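Local coordinates for protein LYND (PDB 4V1T) that probably carries out the ATP-dependent cyclodehydration of peptide cysteines to thiazolines, as a YcaO-family heterocyclase of cyanobactin biosynthesis, at residues F740-Y750 against P762-M773; T285-L293 against L300-R308. One frame throughout, in Å; residues are numbered along the deposited sequence.

Contact 1 (F740-Y750 against P762-M773)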
loop_
_atom_site.group_PDB
_atom_site.type_symbol
_atom_site.label_atom_id
_atom_site.label_comp_id
_atom_site.label_asym_id
_atom_site.label_seq_id
_atom_site.Cartn_x
_atom_site.Cartn_y
_atom_site.Cartn_z
ATOM N N PHE B 740 -19.959 25.578 18.195
ATOM C CA PHE B 740 -19.227 26.811 17.902
ATOM C C PHE B 740 -19.797 27.559 16.698
ATOM O O PHE B 740 -19.146 28.439 16.134
ATOM C CB PHE B 740 -17.726 26.536 17.706
ATOM C CG PHE B 740 -17.387 25.608 16.557
ATOM C CD1 PHE B 740 -17.668 25.953 15.244
ATOM C CD2 PHE B 740 -16.693 24.436 16.791
ATOM C CE1 PHE B 740 -17.318 25.116 14.199
ATOM C CE2 PHE B 740 -16.337 23.597 15.743
ATOM C CZ PHE B 740 -16.653 23.933 14.450
ATOM N N TRP B 741 -21.023 27.214 16.324
ATOM C CA TRP B 741 -21.768 27.954 15.312
ATOM C C TRP B 741 -22.564 29.066 15.993
ATOM O O TRP B 741 -22.701 29.071 17.217
ATOM C CB TRP B 741 -22.693 27.008 14.536
ATOM C CG TRP B 741 -21.960 25.973 13.716
ATOM C CD1 TRP B 741 -20.625 25.949 13.424
ATOM C CD2 TRP B 741 -22.531 24.831 13.071
ATOM N NE1 TRP B 741 -20.327 24.855 12.639
ATOM C CE2 TRP B 741 -21.482 24.153 12.411
ATOM C CE3 TRP B 741 -23.827 24.311 12.988
ATOM C CZ2 TRP B 741 -21.691 22.983 11.685
ATOM C CZ3 TRP B 741 -24.032 23.146 12.265
ATOM C CH2 TRP B 741 -22.972 22.499 11.622
ATOM N N SER B 742 -23.073 30.010 15.204
ATOM C CA SER B 742 -23.753 31.186 15.744
ATOM C C SER B 742 -25.160 30.873 16.268
ATOM O O SER B 742 -26.163 31.235 15.648
ATOM C CB SER B 742 -23.830 32.282 14.678
ATOM O OG SER B 742 -22.529 32.709 14.282
ATOM N N ARG B 743 -25.219 30.212 17.421
ATOM C CA ARG B 743 -26.493 29.866 18.064
ATOM C C ARG B 743 -26.544 30.511 19.445
ATOM O O ARG B 743 -25.849 30.082 20.358
ATOM C CB ARG B 743 -26.657 28.347 18.151
ATOM C CG ARG B 743 -26.538 27.667 16.786
ATOM C CD ARG B 743 -26.729 26.177 16.873
ATOM N NE ARG B 743 -26.819 25.533 15.567
ATOM C CZ ARG B 743 -26.984 24.224 15.399
ATOM N NH1 ARG B 743 -27.056 23.415 16.450
ATOM N NH2 ARG B 743 -27.067 23.716 14.180
ATOM N N PHE B 744 -27.371 31.544 19.583
ATOM C CA PHE B 744 -27.295 32.443 20.730
ATOM C C PHE B 744 -28.482 32.347 21.678
ATOM O O PHE B 744 -28.845 33.334 22.326
ATOM C CB PHE B 744 -27.155 33.890 20.239
ATOM C CG PHE B 744 -25.965 34.116 19.354
ATOM C CD1 PHE B 744 -24.774 33.443 19.588
ATOM C CD2 PHE B 744 -26.027 35.013 18.300
ATOM C CE1 PHE B 744 -23.674 33.639 18.779
ATOM C CE2 PHE B 744 -24.925 35.222 17.487
ATOM C CZ PHE B 744 -23.747 34.541 17.725
ATOM N N GLY B 745 -29.076 31.165 21.776
ATOM C CA GLY B 745 -30.117 30.925 22.770
ATOM C C GLY B 745 -29.536 30.977 24.174
ATOM O O GLY B 745 -28.332 30.810 24.361
ATOM N N GLU B 746 -30.391 31.219 25.158
ATOM C CA GLU B 746 -29.960 31.331 26.549
ATOM C C GLU B 746 -29.323 30.028 27.043
ATOM O O GLU B 746 -29.621 28.954 26.534
ATOM C CB GLU B 746 -31.151 31.708 27.446
ATOM C CG GLU B 746 -32.222 30.624 27.587
ATOM C CD GLU B 746 -33.453 31.099 28.357
ATOM O OE1 GLU B 746 -33.551 32.303 28.680
ATOM O OE2 GLU B 746 -34.336 30.265 28.636
ATOM N N GLY B 747 -28.437 30.142 28.026
ATOM C CA GLY B 747 -27.784 28.990 28.622
ATOM C C GLY B 747 -26.295 29.175 28.872
ATOM O O GLY B 747 -25.831 30.239 29.275
ATOM N N ARG B 748 -25.548 28.115 28.616
ATOM C CA ARG B 748 -24.134 28.053 28.936
ATOM C C ARG B 748 -23.297 29.141 28.253
ATOM O O ARG B 748 -22.317 29.632 28.825
ATOM C CB ARG B 748 -23.582 26.670 28.554
ATOM C CG ARG B 748 -24.107 25.519 29.393
ATOM C CD ARG B 748 -23.527 24.187 28.945
ATOM N NE ARG B 748 -22.073 24.234 28.830
ATOM C CZ ARG B 748 -21.229 24.032 29.839
ATOM N NH1 ARG B 748 -21.677 23.769 31.061
ATOM N NH2 ARG B 748 -19.921 24.093 29.625
ATOM N N LEU B 749 -23.675 29.503 27.032
ATOM C CA LEU B 749 -22.928 30.499 26.267
ATOM C C LEU B 749 -22.782 31.802 27.050
ATOM O O LEU B 749 -21.727 32.436 27.033
ATOM C CB LEU B 749 -23.614 30.762 24.926
ATOM C CG LEU B 749 -22.860 31.670 23.955
ATOM C CD1 LEU B 749 -21.571 31.017 23.465
ATOM C CD2 LEU B 749 -23.748 32.029 22.782
ATOM N N TYR B 750 -23.837 32.178 27.755
ATOM C CA TYR B 750 -23.854 33.406 28.546
ATOM C C TYR B 750 -23.371 33.155 29.972
ATOM O O TYR B 750 -22.653 33.979 30.544
ATOM C CB TYR B 750 -25.281 34.005 28.575
ATOM C CG TYR B 750 -25.843 34.324 27.197
ATOM C CD1 TYR B 750 -25.636 35.565 26.613
ATOM C CD2 TYR B 750 -26.563 33.381 26.475
ATOM C CE1 TYR B 750 -26.133 35.859 25.355
ATOM C CE2 TYR B 750 -27.068 33.672 25.214
ATOM C CZ TYR B 750 -26.841 34.905 24.659
ATOM O OH TYR B 750 -27.341 35.188 23.413
ATOM N N PRO B 762 -22.756 39.006 32.443
ATOM C CA PRO B 762 -23.028 38.339 31.164
ATOM C C PRO B 762 -23.069 39.321 30.003
ATOM O O PRO B 762 -23.396 40.498 30.190
ATOM C CB PRO B 762 -24.416 37.706 31.374
ATOM C CG PRO B 762 -24.688 37.776 32.831
ATOM C CD PRO B 762 -23.928 38.958 33.338
ATOM N N LEU B 763 -22.735 38.842 28.813
ATOM C CA LEU B 763 -22.960 39.618 27.603
ATOM C C LEU B 763 -24.413 39.459 27.191
ATOM O O LEU B 763 -25.070 38.492 27.576
ATOM C CB LEU B 763 -22.035 39.160 26.471
ATOM C CG LEU B 763 -20.533 39.389 26.649
ATOM C CD1 LEU B 763 -19.799 38.747 25.486
ATOM C CD2 LEU B 763 -20.184 40.862 26.746
ATOM N N THR B 764 -24.923 40.419 26.422
ATOM C CA THR B 764 -26.235 40.276 25.810
ATOM C C THR B 764 -26.056 39.610 24.458
ATOM O O THR B 764 -24.930 39.505 23.953
ATOM C CB THR B 764 -26.942 41.634 25.626
ATOM O OG1 THR B 764 -26.196 42.445 24.714
ATOM C CG2 THR B 764 -27.063 42.351 26.956
ATOM N N GLU B 765 -27.161 39.161 23.870
ATOM C CA GLU B 765 -27.126 38.504 22.568
ATOM C C GLU B 765 -26.509 39.415 21.516
ATOM O O GLU B 765 -25.791 38.951 20.632
ATOM C CB GLU B 765 -28.534 38.086 22.139
ATOM C CG GLU B 765 -28.640 37.601 20.698
ATOM C CD GLU B 765 -29.977 36.955 20.383
ATOM O OE1 GLU B 765 -30.883 36.993 21.246
ATOM O OE2 GLU B 765 -30.116 36.404 19.274
ATOM N N ALA B 766 -26.781 40.714 21.633
ATOM C CA ALA B 766 -26.305 41.684 20.665
ATOM C C ALA B 766 -24.798 41.905 20.747
ATOM O O ALA B 766 -24.199 42.412 19.804
ATOM C CB ALA B 766 -27.038 43.004 20.858
ATOM N N GLN B 767 -24.194 41.535 21.873
ATOM C CA GLN B 767 -22.760 41.716 22.089
ATOM C C GLN B 767 -21.971 40.468 21.746
ATOM O O GLN B 767 -20.753 40.463 21.872
ATOM C CB GLN B 767 -22.477 42.080 23.543
ATOM C CG GLN B 767 -23.128 43.368 23.999
ATOM C CD GLN B 767 -22.960 43.596 25.485
ATOM O OE1 GLN B 767 -23.449 42.819 26.307
ATOM N NE2 GLN B 767 -22.254 44.661 25.840
ATOM N N MET B 768 -22.659 39.409 21.333
ATOM C CA MET B 768 -21.966 38.205 20.885
ATOM C C MET B 768 -21.194 38.516 19.611
ATOM O O MET B 768 -21.597 39.370 18.828
ATOM C CB MET B 768 -22.943 37.049 20.652
ATOM C CG MET B 768 -23.497 36.418 21.928
ATOM S SD MET B 768 -22.212 35.809 23.023
ATOM C CE MET B 768 -23.102 35.347 24.497
ATOM N N ASN B 769 -20.072 37.825 19.422
ATOM C CA ASN B 769 -19.208 38.048 18.273
ATOM C C ASN B 769 -20.022 38.024 16.983
ATOM O O ASN B 769 -20.651 37.014 16.675
ATOM C CB ASN B 769 -18.119 36.977 18.222
ATOM C CG ASN B 769 -16.969 37.346 17.306
ATOM O OD1 ASN B 769 -17.100 38.188 16.416
ATOM N ND2 ASN B 769 -15.828 36.710 17.523
ATOM N N PRO B 770 -20.032 39.144 16.238
ATOM C CA PRO B 770 -20.775 39.184 14.983
ATOM C C PRO B 770 -20.081 38.414 13.863
ATOM O O PRO B 770 -20.685 38.181 12.818
ATOM C CB PRO B 770 -20.833 40.681 14.660
ATOM C CG PRO B 770 -19.600 41.224 15.268
ATOM C CD PRO B 770 -19.371 40.430 16.518
ATOM N N THR B 771 -18.820 38.043 14.076
ATOM C CA THR B 771 -18.070 37.268 13.100
ATOM C C THR B 771 -18.271 35.772 13.336
ATOM O O THR B 771 -17.864 35.260 14.373
ATOM C CB THR B 771 -16.572 37.569 13.168
ATOM O OG1 THR B 771 -16.357 38.963 12.942
ATOM C CG2 THR B 771 -15.807 36.768 12.101
ATOM N N PRO B 772 -18.904 35.065 12.379
ATOM C CA PRO B 772 -19.074 33.630 12.598
ATOM C C PRO B 772 -17.722 32.913 12.619
ATOM O O PRO B 772 -16.809 33.297 11.885
ATOM C CB PRO B 772 -19.925 33.176 11.401
ATOM C CG PRO B 772 -20.479 34.441 10.798
ATOM C CD PRO B 772 -19.483 35.505 11.095
ATOM N N MET B 773 -17.598 31.898 13.461
ATOM C CA MET B 773 -16.364 31.135 13.529
ATOM C C MET B 773 -16.156 30.457 12.169
ATOM O O MET B 773 -16.989 29.653 11.755
ATOM C CB MET B 773 -16.430 30.118 14.667
ATOM C CG MET B 773 -15.074 29.807 15.301
ATOM S SD MET B 773 -14.007 28.812 14.251
ATOM C CE MET B 773 -14.917 27.285 14.212
HETATM O O HOH W 1 -21.597 36.196 28.844
#
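M768 sends its side chain in among F744, L749 and Y750, and this methionine-aromatic cluster seats one of the last loops of the YcaO fold, where the chain enters the proline-rich tail (PxPxP) known from YcaO cyclodehydratases. M768 CB stands over the centre of the F744 ring in a CH-pi contact, 3.9 Å from the centroid and only 11° off the ring normal, while S742 C lies over the opposite face towards the rim. M768 then bends (chi2 -57°), carrying its methyl away from F744 so that CE ends tip to tip with L749, 3.7 Å from L749 CG, and over one face of Y750; its exact spacing from that ring is doubtful in the model. Further along, M773 lays its methyl over a face of F740, off centre, with M773 SD 5.2 Å from the F740 centroid in an oblique Met-aromatic contact. F740 also packs on helix 538-561, and M773 on strand 621-626.

The polar contacts work around these rings. Y750 OH donates to F744 O at 2.6 Å, tilted 28° from the carbonyl plane, which pins the phenol end while E765 CB packs against the hydroxyl. L763 O comes up at the ring edge, 3.1 Å from Y750 CD1. The carboxylate of E765 turns to a partner outside the contact, S460. T771 N donates to N769 OD1 at 2.9 Å from above the amide plane, in an Asx turn, while N769 ND2 is hydrogen-bonded to Y674. P772 CB rests on S742 OG, which is itself hydrogen-bonded to D479. At the other end one water bridges the two backbones, donating to Y750 O at 3.0 Å and accepting from L763 N at 2.9 Å.

Contact 2 (T285-L293 against L300-R308)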
loop_
_atom_site.group_PDB
_atom_site.type_symbol
_atom_site.label_atom_id
_atom_site.label_comp_id
_atom_site.label_asym_id
_atom_site.label_seq_id
_atom_site.Cartn_x
_atom_site.Cartn_y
_atom_site.Cartn_z
ATOM N N THR B 285 -11.968 -16.249 -7.640
ATOM C CA THR B 285 -12.910 -16.041 -8.725
ATOM C C THR B 285 -13.668 -14.738 -8.443
ATOM O O THR B 285 -13.403 -14.070 -7.451
ATOM C CB THR B 285 -13.871 -17.231 -8.875
ATOM O OG1 THR B 285 -14.335 -17.636 -7.588
ATOM C CG2 THR B 285 -13.173 -18.399 -9.520
ATOM N N LEU B 286 -14.606 -14.380 -9.305
ATOM C CA LEU B 286 -15.269 -13.075 -9.212
ATOM C C LEU B 286 -16.427 -13.026 -8.211
ATOM O O LEU B 286 -17.175 -12.053 -8.173
ATOM C CB LEU B 286 -15.770 -12.669 -10.588
ATOM C CG LEU B 286 -14.697 -12.473 -11.657
ATOM C CD1 LEU B 286 -15.355 -12.209 -13.002
ATOM C CD2 LEU B 286 -13.776 -11.330 -11.289
ATOM N N ASP B 287 -16.591 -14.072 -7.406
ATOM C CA ASP B 287 -17.662 -14.085 -6.406
ATOM C C ASP B 287 -17.426 -13.003 -5.354
ATOM O O ASP B 287 -16.412 -13.001 -4.665
ATOM C CB ASP B 287 -17.788 -15.459 -5.742
ATOM C CG ASP B 287 -16.461 -15.965 -5.177
ATOM O OD1 ASP B 287 -15.415 -15.784 -5.835
ATOM O OD2 ASP B 287 -16.469 -16.526 -4.070
ATOM N N GLY B 288 -18.372 -12.077 -5.248
ATOM C CA GLY B 288 -18.270 -10.969 -4.296
ATOM C C GLY B 288 -17.176 -9.963 -4.617
ATOM O O GLY B 288 -16.692 -9.255 -3.732
ATOM N N LYS B 289 -16.785 -9.904 -5.888
ATOM C CA LYS B 289 -15.685 -9.052 -6.336
ATOM C C LYS B 289 -16.032 -8.397 -7.652
ATOM O O LYS B 289 -16.599 -9.035 -8.529
ATOM C CB LYS B 289 -14.406 -9.867 -6.537
ATOM C CG LYS B 289 -13.311 -9.614 -5.523
ATOM C CD LYS B 289 -11.948 -10.025 -6.069
ATOM C CE LYS B 289 -11.849 -11.526 -6.323
ATOM N NZ LYS B 289 -10.746 -11.862 -7.272
ATOM N N ILE B 290 -15.663 -7.130 -7.796
ATOM C CA ILE B 290 -15.737 -6.463 -9.089
ATOM C C ILE B 290 -14.335 -6.041 -9.516
ATOM O O ILE B 290 -13.561 -5.498 -8.730
ATOM C CB ILE B 290 -16.655 -5.244 -9.050
ATOM C CG1 ILE B 290 -18.074 -5.683 -8.685
ATOM C CG2 ILE B 290 -16.660 -4.545 -10.408
ATOM C CD1 ILE B 290 -19.019 -4.539 -8.414
ATOM N N ILE B 291 -14.023 -6.293 -10.776
ATOM C CA ILE B 291 -12.761 -5.869 -11.365
ATOM C C ILE B 291 -13.024 -4.754 -12.355
ATOM O O ILE B 291 -13.862 -4.901 -13.238
ATOM C CB ILE B 291 -12.082 -7.019 -12.124
ATOM C CG1 ILE B 291 -11.815 -8.179 -11.173
ATOM C CG2 ILE B 291 -10.808 -6.541 -12.821
ATOM C CD1 ILE B 291 -10.773 -7.901 -10.113
ATOM N N THR B 292 -12.302 -3.654 -12.206
ATOM C CA THR B 292 -12.364 -2.566 -13.173
ATOM C C THR B 292 -11.025 -2.480 -13.881
ATOM O O THR B 292 -9.981 -2.396 -13.240
ATOM C CB THR B 292 -12.711 -1.205 -12.531
ATOM O OG1 THR B 292 -11.759 -0.892 -11.504
ATOM C CG2 THR B 292 -14.099 -1.248 -11.933
ATOM N N LEU B 293 -11.066 -2.529 -15.208
ATOM C CA LEU B 293 -9.888 -2.346 -16.036
ATOM C C LEU B 293 -10.071 -1.095 -16.886
ATOM O O LEU B 293 -10.786 -1.107 -17.890
ATOM C CB LEU B 293 -9.648 -3.562 -16.927
ATOM C CG LEU B 293 -8.512 -3.451 -17.950
ATOM C CD1 LEU B 293 -7.176 -3.250 -17.265
ATOM C CD2 LEU B 293 -8.473 -4.679 -18.851
ATOM N N LEU B 300 -5.862 -1.416 -12.944
ATOM C CA LEU B 300 -6.713 -2.543 -12.603
ATOM C C LEU B 300 -6.959 -2.529 -11.104
ATOM O O LEU B 300 -6.021 -2.585 -10.326
ATOM C CB LEU B 300 -6.057 -3.847 -13.041
ATOM C CG LEU B 300 -6.808 -5.189 -12.951
ATOM C CD1 LEU B 300 -6.386 -6.141 -14.071
ATOM C CD2 LEU B 300 -6.621 -5.844 -11.592
ATOM N N LYS B 301 -8.229 -2.437 -10.718
ATOM C CA LYS B 301 -8.626 -2.418 -9.313
ATOM C C LYS B 301 -9.583 -3.568 -8.996
ATOM O O LYS B 301 -10.456 -3.890 -9.802
ATOM C CB LYS B 301 -9.321 -1.094 -8.979
ATOM C CG LYS B 301 -8.396 0.076 -8.678
ATOM C CD LYS B 301 -9.161 1.400 -8.774
ATOM C CE LYS B 301 -8.695 2.423 -7.745
ATOM N NZ LYS B 301 -9.475 2.341 -6.473
ATOM N N SER B 302 -9.413 -4.163 -7.813
ATOM C CA SER B 302 -10.359 -5.137 -7.274
ATOM C C SER B 302 -11.195 -4.476 -6.202
ATOM O O SER B 302 -10.667 -3.825 -5.312
ATOM C CB SER B 302 -9.637 -6.354 -6.689
ATOM O OG SER B 302 -8.843 -6.970 -7.675
ATOM N N HIS B 303 -12.503 -4.649 -6.300
ATOM C CA HIS B 303 -13.447 -4.006 -5.385
ATOM C C HIS B 303 -14.281 -5.068 -4.661
ATOM O O HIS B 303 -14.989 -5.843 -5.298
ATOM C CB HIS B 303 -14.359 -3.039 -6.149
ATOM C CG HIS B 303 -13.638 -2.199 -7.152
ATOM N ND1 HIS B 303 -13.156 -0.944 -6.855
ATOM C CD2 HIS B 303 -13.298 -2.436 -8.442
ATOM C CE1 HIS B 303 -12.569 -0.437 -7.922
ATOM N NE2 HIS B 303 -12.635 -1.324 -8.896
ATOM N N ILE B 304 -14.197 -5.087 -3.332
ATOM C CA ILE B 304 -14.891 -6.085 -2.527
ATOM C C ILE B 304 -16.354 -5.707 -2.307
ATOM O O ILE B 304 -16.646 -4.652 -1.768
ATOM C CB ILE B 304 -14.239 -6.264 -1.144
ATOM C CG1 ILE B 304 -12.744 -6.587 -1.270
ATOM C CG2 ILE B 304 -14.954 -7.365 -0.351
ATOM C CD1 ILE B 304 -12.437 -8.043 -1.541
ATOM N N LEU B 305 -17.263 -6.592 -2.687
ATOM C CA LEU B 305 -18.679 -6.410 -2.410
ATOM C C LEU B 305 -19.055 -7.066 -1.088
ATOM O O LEU B 305 -19.007 -8.287 -0.958
ATOM C CB LEU B 305 -19.534 -6.995 -3.538
ATOM C CG LEU B 305 -21.043 -7.019 -3.272
ATOM C CD1 LEU B 305 -21.578 -5.601 -3.093
ATOM C CD2 LEU B 305 -21.780 -7.734 -4.396
ATOM N N ILE B 306 -19.445 -6.250 -0.119
ATOM C CA ILE B 306 -19.902 -6.760 1.160
ATOM C C ILE B 306 -21.385 -7.096 1.062
ATOM O O ILE B 306 -22.174 -6.306 0.575
ATOM C CB ILE B 306 -19.660 -5.746 2.302
ATOM C CG1 ILE B 306 -18.175 -5.690 2.667
ATOM C CG2 ILE B 306 -20.438 -6.141 3.564
ATOM C CD1 ILE B 306 -17.329 -4.898 1.710
ATOM N N LYS B 307 -21.753 -8.280 1.520
ATOM C CA LYS B 307 -23.155 -8.650 1.639
ATOM C C LYS B 307 -23.741 -7.903 2.829
ATOM O O LYS B 307 -23.341 -8.125 3.965
ATOM C CB LYS B 307 -23.294 -10.161 1.821
ATOM C CG LYS B 307 -24.711 -10.638 2.113
ATOM C CD LYS B 307 -24.742 -12.148 2.264
ATOM C CE LYS B 307 -25.655 -12.599 3.396
ATOM N NZ LYS B 307 -27.025 -12.899 2.920
ATOM N N ARG B 308 -24.683 -7.008 2.555
ATOM C CA ARG B 308 -25.283 -6.184 3.599
ATOM C C ARG B 308 -26.343 -6.974 4.344
ATOM O O ARG B 308 -27.316 -7.438 3.752
ATOM C CB ARG B 308 -25.882 -4.902 3.001
ATOM C CG ARG B 308 -24.911 -4.151 2.097
ATOM C CD ARG B 308 -25.523 -2.874 1.543
ATOM N NE ARG B 308 -25.810 -1.906 2.606
ATOM C CZ ARG B 308 -27.001 -1.366 2.856
ATOM N NH1 ARG B 308 -28.061 -1.673 2.122
ATOM N NH2 ARG B 308 -27.129 -0.494 3.849
HETATM O O HOH W 2 -9.197 -9.933 -7.632
#
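T292 OG1 and H303 NE2 meet at 2.8 Å across an antiparallel beta hairpin, strands 289-294 and 299-304, which finishes one side of the chain's seven-stranded mixed sheet. Either atom could give the proton. The hydroxyl meets the imidazole at its edge, in the ring plane; T292 puts OG1 between its backbone N and carbonyl carbon (chi1 57°), which aims it at the ring, and the two side chains cross at about a right angle. With S360 hydrogen-bonded to ND1, both ring nitrogens of H303 are held and the ring's rotation is fixed. A phenylalanine here would probably leave the buried T292 hydroxyl and S360 each without this mate.

The backbones join through two hydrogen-bonded pairs, I290 with H303 and T292 with K301. I290 O takes H303 N at 2.8 Å and also has H303 CD2 3.1 Å away. Beyond the strand end, L305 N reaches G288 O at 2.9 Å from well above the carbonyl plane. G288 is the third residue of a type II turn, where its positive phi (68°) suits glycine. L305 packs against residues of the Cys4 zinc site, its side chain about 8 Å from the metal.

On the face bearing I291, L293 and L300, I291 CG2 packs 4.2 Å from L300 CG. The second subunit adds to this side: its L298 lies on I291 and K289, and its L300 on L300. On the same face a water sits 3.0 Å from S302 OG; its link to K289 NZ is modelled too short to be trusted.

In the fold
Coming from the N terminus, the chain first makes contact 2: strand 289-294 turns back over four residues (295-298) into strand 299-304, closing a short hairpin at the margin of the mixed sheet, beside the zinc-bearing region and facing the second subunit. Some 430 residues later, near the C terminus, contact 1 closes an eleven-residue excursion containing the rest of helix 748-755, and fastens the C-terminal loops beside helix 538-561. The two loops follow in series, neither enclosing nor crossing the other. Their centres lie about 51 Å apart and their nearest atoms about 25 Å: contact 2 joins two neighbouring strands of the mixed sheet, contact 1 the C-terminal loop to the segment leading into helix 748-755.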